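Local coordinates for protein metallo-beta-lactamase (Chryseobacterium indologenes, PDB 3L6N) that hydrolyses the beta-lactam ring of penicillins, cephalosporins and carbapenems as a zinc-dependent class B beta-lactamase, conferring resistance to these antibiotics, at residues 9-12 with 13-17; 95-98 with 99-103. One frame throughout, in Å; residues are numbered along the deposited sequence.

Interaction 1 (9-12 with 13-17); sequences PPIK and NNLHI
Leu15 O receives the amide hydrogen of Ile11 N at 2.8 Å. The reciprocal bond, Leu15 N to Ile11 O, is longer at 3.2 Å. Together the two bonds make Ile11 and Leu15 an antiparallel hydrogen-bonded pair that closes a tight hairpin with Lys12, Asn13 and Asn14 in the turn. Lys12 has a left-handed helical backbone, and Asn13 follows at phi 79° and psi -51°, the conformation of a classic gamma turn; the accompanying bond from Asn14 N to Lys12 O, 2.8 Å, is weak.

On one face of the hairpin, Pro10 and His16 lie alongside each other and point the same way. Pro10 CB sits 3.5 Å from the centroid of the imidazole, almost on the ring normal, in a CH-pi contact over the face. With CG anti to its carbonyl carbon (chi1 -67°), His16 also brings ND1 to Asn14 O at 3.1 Å; this weak bond meets the ring edge in plane and should help fix its rotation. Ile11 and Ile17 meet at CD1, although Ile11 has two conformers, which makes this contact doubtful in detail. Farther from the turn, a water accepts from Ile17 N at 2.8 Å and donates weakly to Pro9 O, bridging the two arms; Ile17 also has a backbone bond to Glu8.

The second arm runs into strand 15-24, which pairs with strand 27-38, and His16 stacks on Tyr35 from that neighbour. Leu15 and Ile11 both reach Val153 of strand 153-157, while Ile17 touches Ile197 of strand 195-198, so the hairpin belongs to one sheet of the sandwich and packs its apolar side chains against the other.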
ATOM      1  N   PRO A   9      10.517   5.170  11.821  1.00  5.33           N
ATOM      2  CA  PRO A   9      10.322   4.608  13.163  1.00  5.04           C
ATOM      3  C   PRO A   9       8.919   4.009  13.272  1.00  5.08           C
ATOM      4  O   PRO A   9       7.952   4.640  12.825  1.00  5.44           O
ATOM      5  CB  PRO A   9      10.468   5.833  14.083  1.00  5.48           C
ATOM      6  CG  PRO A   9      11.277   6.806  13.267  1.00  5.02           C
ATOM      7  CD  PRO A   9      10.763   6.624  11.871  1.00  5.84           C
ATOM      8  N   PRO A  10       8.811   2.782  13.820  1.00  4.60           N
ATOM      9  CA  PRO A  10       7.539   2.080  13.754  1.00  4.88           C
ATOM     10  C   PRO A  10       6.478   2.618  14.699  1.00  4.96           C
ATOM     11  O   PRO A  10       6.794   3.322  15.686  1.00  5.78           O
ATOM     12  CB  PRO A  10       7.909   0.643  14.153  1.00  4.39           C
ATOM     13  CG  PRO A  10       9.163   0.784  14.976  1.00  5.38           C
ATOM     14  CD  PRO A  10       9.894   1.902  14.297  1.00  4.91           C
ATOM     15  N   ILE A  11       5.226   2.291  14.384  0.70  4.86           N
ATOM     16  CA  ILE A  11       4.096   2.511  15.269  0.70  5.17           C
ATOM     17  C   ILE A  11       3.960   1.268  16.143  0.70  5.42           C
ATOM     18  O   ILE A  11       3.849   0.149  15.633  0.70  5.09           O
ATOM     19  CB  ILE A  11       2.773   2.756  14.476  0.70  5.20           C
ATOM     20  CG1 ILE A  11       2.913   3.932  13.501  0.70  6.54           C
ATOM     21  CG2 ILE A  11       1.593   2.995  15.434  0.70  5.78           C
ATOM     22  CD1 ILE A  11       3.129   3.535  12.056  0.70  9.09           C
ATOM     23  N   LYS A  12       3.991   1.477  17.460  1.00  5.93           N
ATOM     24  CA  LYS A  12       3.889   0.388  18.446  1.00  6.05           C
ATOM     25  C   LYS A  12       4.700  -0.870  18.066  1.00  6.08           C
ATOM     26  O   LYS A  12       4.162  -1.971  17.938  1.00  6.51           O
ATOM     27  CB  LYS A  12       2.426   0.044  18.765  1.00  6.71           C
ATOM     28  CG  LYS A  12       1.609   1.182  19.363  1.00  9.65           C
ATOM     29  CD  LYS A  12       0.300   0.593  19.863  1.00 14.98           C
ATOM     30  CE  LYS A  12      -0.792   1.623  20.006  1.00 18.73           C
ATOM     31  NZ  LYS A  12      -2.039   0.937  20.448  1.00 21.24           N
ATOM     32  N   ASN A  13       5.999  -0.658  17.849  1.00  5.87           N
ATOM     33  CA  ASN A  13       6.991  -1.730  17.690  1.00  6.20           C
ATOM     34  C   ASN A  13       6.989  -2.374  16.295  1.00  5.55           C
ATOM     35  O   ASN A  13       8.041  -2.470  15.654  1.00  5.80           O
ATOM     36  CB  ASN A  13       6.824  -2.801  18.788  1.00  6.66           C
ATOM     37  CG  ASN A  13       8.043  -3.678  18.954  1.00  8.61           C
ATOM     38  OD1 ASN A  13       9.182  -3.241  18.753  1.00  9.03           O
ATOM     39  ND2 ASN A  13       7.812  -4.921  19.370  1.00 10.19           N
ATOM     40  N   ASN A  14       5.809  -2.780  15.824  1.00  4.96           N
ATOM     41  CA  ASN A  14       5.731  -3.723  14.711  1.00  4.76           C
ATOM     42  C   ASN A  14       5.239  -3.183  13.375  1.00  4.53           C
ATOM     43  O   ASN A  14       5.541  -3.785  12.330  1.00  4.50           O
ATOM     44  CB  ASN A  14       4.891  -4.955  15.094  1.00  5.11           C
ATOM     45  CG  ASN A  14       5.653  -5.928  15.981  1.00  7.52           C
ATOM     46  OD1 ASN A  14       6.823  -5.719  16.303  1.00  9.08           O
ATOM     47  ND2 ASN A  14       4.972  -6.995  16.403  1.00 11.76           N
ATOM     48  N   LEU A  15       4.484  -2.083  13.399  1.00  4.30           N
ATOM     49  CA  LEU A  15       3.939  -1.527  12.162  1.00  4.30           C
ATOM     50  C   LEU A  15       4.864  -0.455  11.588  1.00  4.69           C
ATOM     51  O   LEU A  15       5.106   0.590  12.212  1.00  4.77           O
ATOM     52  CB  LEU A  15       2.524  -0.969  12.374  1.00  4.73           C
ATOM     53  CG  LEU A  15       1.833  -0.482  11.098  1.00  4.30           C
ATOM     54  CD1 LEU A  15       1.631  -1.637  10.104  1.00  4.75           C
ATOM     55  CD2 LEU A  15       0.501   0.123  11.497  1.00  4.24           C
ATOM     56  N   HIS A  16       5.365  -0.718  10.386  1.00  3.49           N
ATOM     57  CA  HIS A  16       6.346   0.169   9.759  1.00  3.75           C
ATOM     58  C   HIS A  16       5.838   0.795   8.480  1.00  3.93           C
ATOM     59  O   HIS A  16       5.219   0.122   7.654  1.00  4.42           O
ATOM     60  CB  HIS A  16       7.628  -0.604   9.424  1.00  3.02           C
ATOM     61  CG  HIS A  16       8.398  -1.087  10.620  1.00  3.52           C
ATOM     62  ND1 HIS A  16       7.945  -2.106  11.433  1.00  3.26           N
ATOM     63  CD2 HIS A  16       9.604  -0.719  11.116  1.00  4.12           C
ATOM     64  CE1 HIS A  16       8.839  -2.337  12.383  1.00  3.40           C
ATOM     65  NE2 HIS A  16       9.857  -1.512  12.211  1.00  4.48           N
ATOM     66  N   ILE A  17       6.122   2.088   8.318  1.00  4.36           N
ATOM     67  CA  ILE A  17       5.970   2.793   7.047  1.00  4.52           C
ATOM     68  C   ILE A  17       7.325   2.704   6.382  1.00  4.32           C
ATOM     69  O   ILE A  17       8.324   2.929   7.040  1.00  4.63           O
ATOM     70  CB  ILE A  17       5.653   4.285   7.269  1.00  4.97           C
ATOM     71  CG1 ILE A  17       4.335   4.432   8.034  1.00  6.96           C
ATOM     72  CG2 ILE A  17       5.626   5.043   5.929  1.00  5.46           C
ATOM     73  CD1 ILE A  17       4.334   5.629   8.989  1.00 11.97           C
TER
HETATM   74  O   HOH W   1       7.452   3.136  10.543  1.00  9.99           O

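Interaction 2 (95-98 with 99-103); sequences TYAT and AKTNE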
ATOM      1  N   THR A  95       1.280 -14.489  -1.816  1.00  7.99           N
ATOM      2  CA  THR A  95       0.893 -13.157  -2.261  1.00  7.22           C
ATOM      3  C   THR A  95      -0.622 -13.039  -2.278  1.00  7.24           C
ATOM      4  O   THR A  95      -1.334 -14.021  -2.567  1.00  7.33           O
ATOM      5  CB  THR A  95       1.439 -12.849  -3.658  1.00  7.40           C
ATOM      6  OG1 THR A  95       1.055 -13.895  -4.563  1.00  7.06           O
ATOM      7  CG2 THR A  95       2.957 -12.736  -3.617  1.00  6.23           C
ATOM      8  N   TYR A  96      -1.102 -11.831  -1.990  1.00  6.54           N
ATOM      9  CA  TYR A  96      -2.524 -11.580  -1.774  1.00  6.70           C
ATOM     10  C   TYR A  96      -2.988 -10.390  -2.585  1.00  6.75           C
ATOM     11  O   TYR A  96      -2.388  -9.301  -2.521  1.00  6.97           O
ATOM     12  CB  TYR A  96      -2.801 -11.298  -0.294  1.00  7.12           C
ATOM     13  CG  TYR A  96      -2.602 -12.476   0.638  1.00  9.48           C
ATOM     14  CD1 TYR A  96      -1.330 -12.846   1.056  1.00 12.07           C
ATOM     15  CD2 TYR A  96      -3.698 -13.182   1.129  1.00 13.04           C
ATOM     16  CE1 TYR A  96      -1.138 -13.916   1.915  1.00 14.29           C
ATOM     17  CE2 TYR A  96      -3.515 -14.257   1.998  1.00 14.00           C
ATOM     18  CZ  TYR A  96      -2.235 -14.610   2.379  1.00 15.24           C
ATOM     19  OH  TYR A  96      -2.035 -15.667   3.237  1.00 18.27           O
ATOM     20  N   ALA A  97      -4.067 -10.586  -3.339  1.00  6.45           N
ATOM     21  CA  ALA A  97      -4.697  -9.506  -4.094  1.00  6.13           C
ATOM     22  C   ALA A  97      -6.173  -9.814  -4.217  1.00  6.21           C
ATOM     23  O   ALA A  97      -6.585 -10.972  -4.106  1.00  6.66           O
ATOM     24  CB  ALA A  97      -4.077  -9.381  -5.489  1.00  5.90           C
ATOM     25  N   THR A  98      -6.974  -8.782  -4.430  1.00  6.11           N
ATOM     26  CA  THR A  98      -8.390  -9.002  -4.714  1.00  6.67           C
ATOM     27  C   THR A  98      -8.575  -9.617  -6.102  1.00  6.83           C
ATOM     28  O   THR A  98      -7.677  -9.553  -6.954  1.00  6.74           O
ATOM     29  CB  THR A  98      -9.192  -7.702  -4.692  1.00  6.44           C
ATOM     30  OG1 THR A  98      -8.707  -6.847  -5.738  1.00  7.39           O
ATOM     31  CG2 THR A  98      -9.093  -6.998  -3.339  1.00  6.75           C
ATOM     32  N   ALA A  99      -9.751 -10.204  -6.334  1.00  6.92           N
ATOM     33  CA  ALA A  99     -10.096 -10.699  -7.666  1.00  7.56           C
ATOM     34  C   ALA A  99      -9.963  -9.605  -8.731  1.00  7.60           C
ATOM     35  O   ALA A  99      -9.409  -9.850  -9.802  1.00  8.31           O
ATOM     36  CB  ALA A  99     -11.495 -11.300  -7.662  1.00  7.93           C
ATOM     37  N   LYS A 100     -10.421  -8.390  -8.415  1.00  6.78           N
ATOM     38  CA  LYS A 100     -10.345  -7.267  -9.359  1.00  6.99           C
ATOM     39  C   LYS A 100      -8.904  -6.920  -9.715  1.00  6.65           C
ATOM     40  O   LYS A 100      -8.569  -6.693 -10.878  1.00  6.74           O
ATOM     41  CB  LYS A 100     -11.063  -6.033  -8.795  1.00  7.37           C
ATOM     42  CG  LYS A 100     -12.566  -6.232  -8.602  1.00 10.27           C
ATOM     43  CD  LYS A 100     -13.322  -6.235  -9.932  1.00 13.41           C
ATOM     44  CE  LYS A 100     -14.835  -6.347  -9.712  1.00 16.29           C
ATOM     45  NZ  LYS A 100     -15.612  -6.212 -10.986  1.00 17.75           N
ATOM     46  N   THR A 101      -8.050  -6.886  -8.697  1.00  6.46           N
ATOM     47  CA  THR A 101      -6.645  -6.562  -8.906  1.00  6.10           C
ATOM     48  C   THR A 101      -5.992  -7.629  -9.780  1.00  6.07           C
ATOM     49  O   THR A 101      -5.231  -7.312 -10.694  1.00  6.05           O
ATOM     50  CB  THR A 101      -5.930  -6.397  -7.553  1.00  5.29           C
ATOM     51  OG1 THR A 101      -6.381  -5.180  -6.952  1.00  5.63           O
ATOM     52  CG2 THR A 101      -4.408  -6.316  -7.725  1.00  5.90           C
ATOM     53  N   ASN A 102      -6.309  -8.891  -9.506  1.00  6.42           N
ATOM     54  CA  ASN A 102      -5.795  -9.978 -10.324  1.00  6.93           C
ATOM     55  C   ASN A 102      -6.258  -9.898 -11.765  1.00  6.97           C
ATOM     56  O   ASN A 102      -5.487 -10.197 -12.658  1.00  7.69           O
ATOM     57  CB  ASN A 102      -6.146 -11.342  -9.720  1.00  6.73           C
ATOM     58  CG  ASN A 102      -5.193 -11.732  -8.609  1.00  7.64           C
ATOM     59  OD1 ASN A 102      -4.027 -11.332  -8.610  1.00  6.80           O
ATOM     60  ND2 ASN A 102      -5.679 -12.517  -7.655  1.00  8.70           N
ATOM     61  N   GLU A 103      -7.506  -9.492 -11.985  1.00  7.43           N
ATOM     62  CA  GLU A 103      -8.021  -9.330 -13.341  1.00  7.63           C
ATOM     63  C   GLU A 103      -7.226  -8.271 -14.095  1.00  7.52           C
ATOM     64  O   GLU A 103      -6.935  -8.437 -15.278  1.00  7.91           O
ATOM     65  CB  GLU A 103      -9.490  -8.946 -13.303  1.00  8.02           C
ATOM     66  CG  GLU A 103     -10.406 -10.115 -13.036  1.00 10.52           C
ATOM     67  CD  GLU A 103     -11.765  -9.683 -12.526  1.00 13.43           C
ATOM     68  OE1 GLU A 103     -12.055  -8.465 -12.493  1.00 13.97           O
ATOM     69  OE2 GLU A 103     -12.551 -10.577 -12.153  1.00 15.83           O
TER
HETATM   70  O   HOH W   2      -5.649  -6.181  -4.272  1.00  6.28           O
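Thr98 and Thr101 cross their side chains at about a right angle at the start of helix 99-107. Thr98 OG1 lies between its own backbone N and carbonyl carbon (chi1 63°), which turns the hydroxyl back over the first helical turn. There it accepts from Thr101 N at 3.0 Å, making Thr98 the N-cap. The carbonyl of the same residue is used as well: Asn102 N donates to Thr98 O at 3.0 Å and 166°, the first bond of the helix. Thr101 places OG1 beside its backbone N, and a water bridges from Thr98 N, 2.9 Å away, to Thr101 OG1, 3.0 Å away, donating to the latter. Thr101 OG1 is further hydrogen-bonded to Asp142. Its other branch, CG2, points to Ala97 CB at 3.8 Å, and Asn102 OD1 approaches Ala97 CB from another direction, while Asn102 ND2 is hydrogen-bonded to Ser113.

The axes of strand 95-97 and helix 99-103 run at 99° to each other, so the chain bends sharply at the capped turn. This is an N-cap at the strand-to-helix junction of a beta-alpha-beta unit in the metallo-beta-lactamase fold, with the side chain of Thr101 about 5 Å from that of the zinc ligand His76.

Overall arrangement
From the N terminus, interaction 1 comes first, closing the hairpin that leads from strand 6-7 into strand 15-24. Interaction 2 follows much later, turning the chain from strand 94-97 into helix 99-107 on its way to strand 115-116. Each is made within one continuous run of residues, and the two stand in series, neither nested nor crossed. Both reach the same seven-stranded mixed sheet, interaction 1 near the outer strand 6-7 and interaction 2 toward the other outer strand, 115-116. They lie on opposite sides of the chain's centre, with their own centres 26 Å apart and nearest atoms about 15 Å apart, so they do not touch.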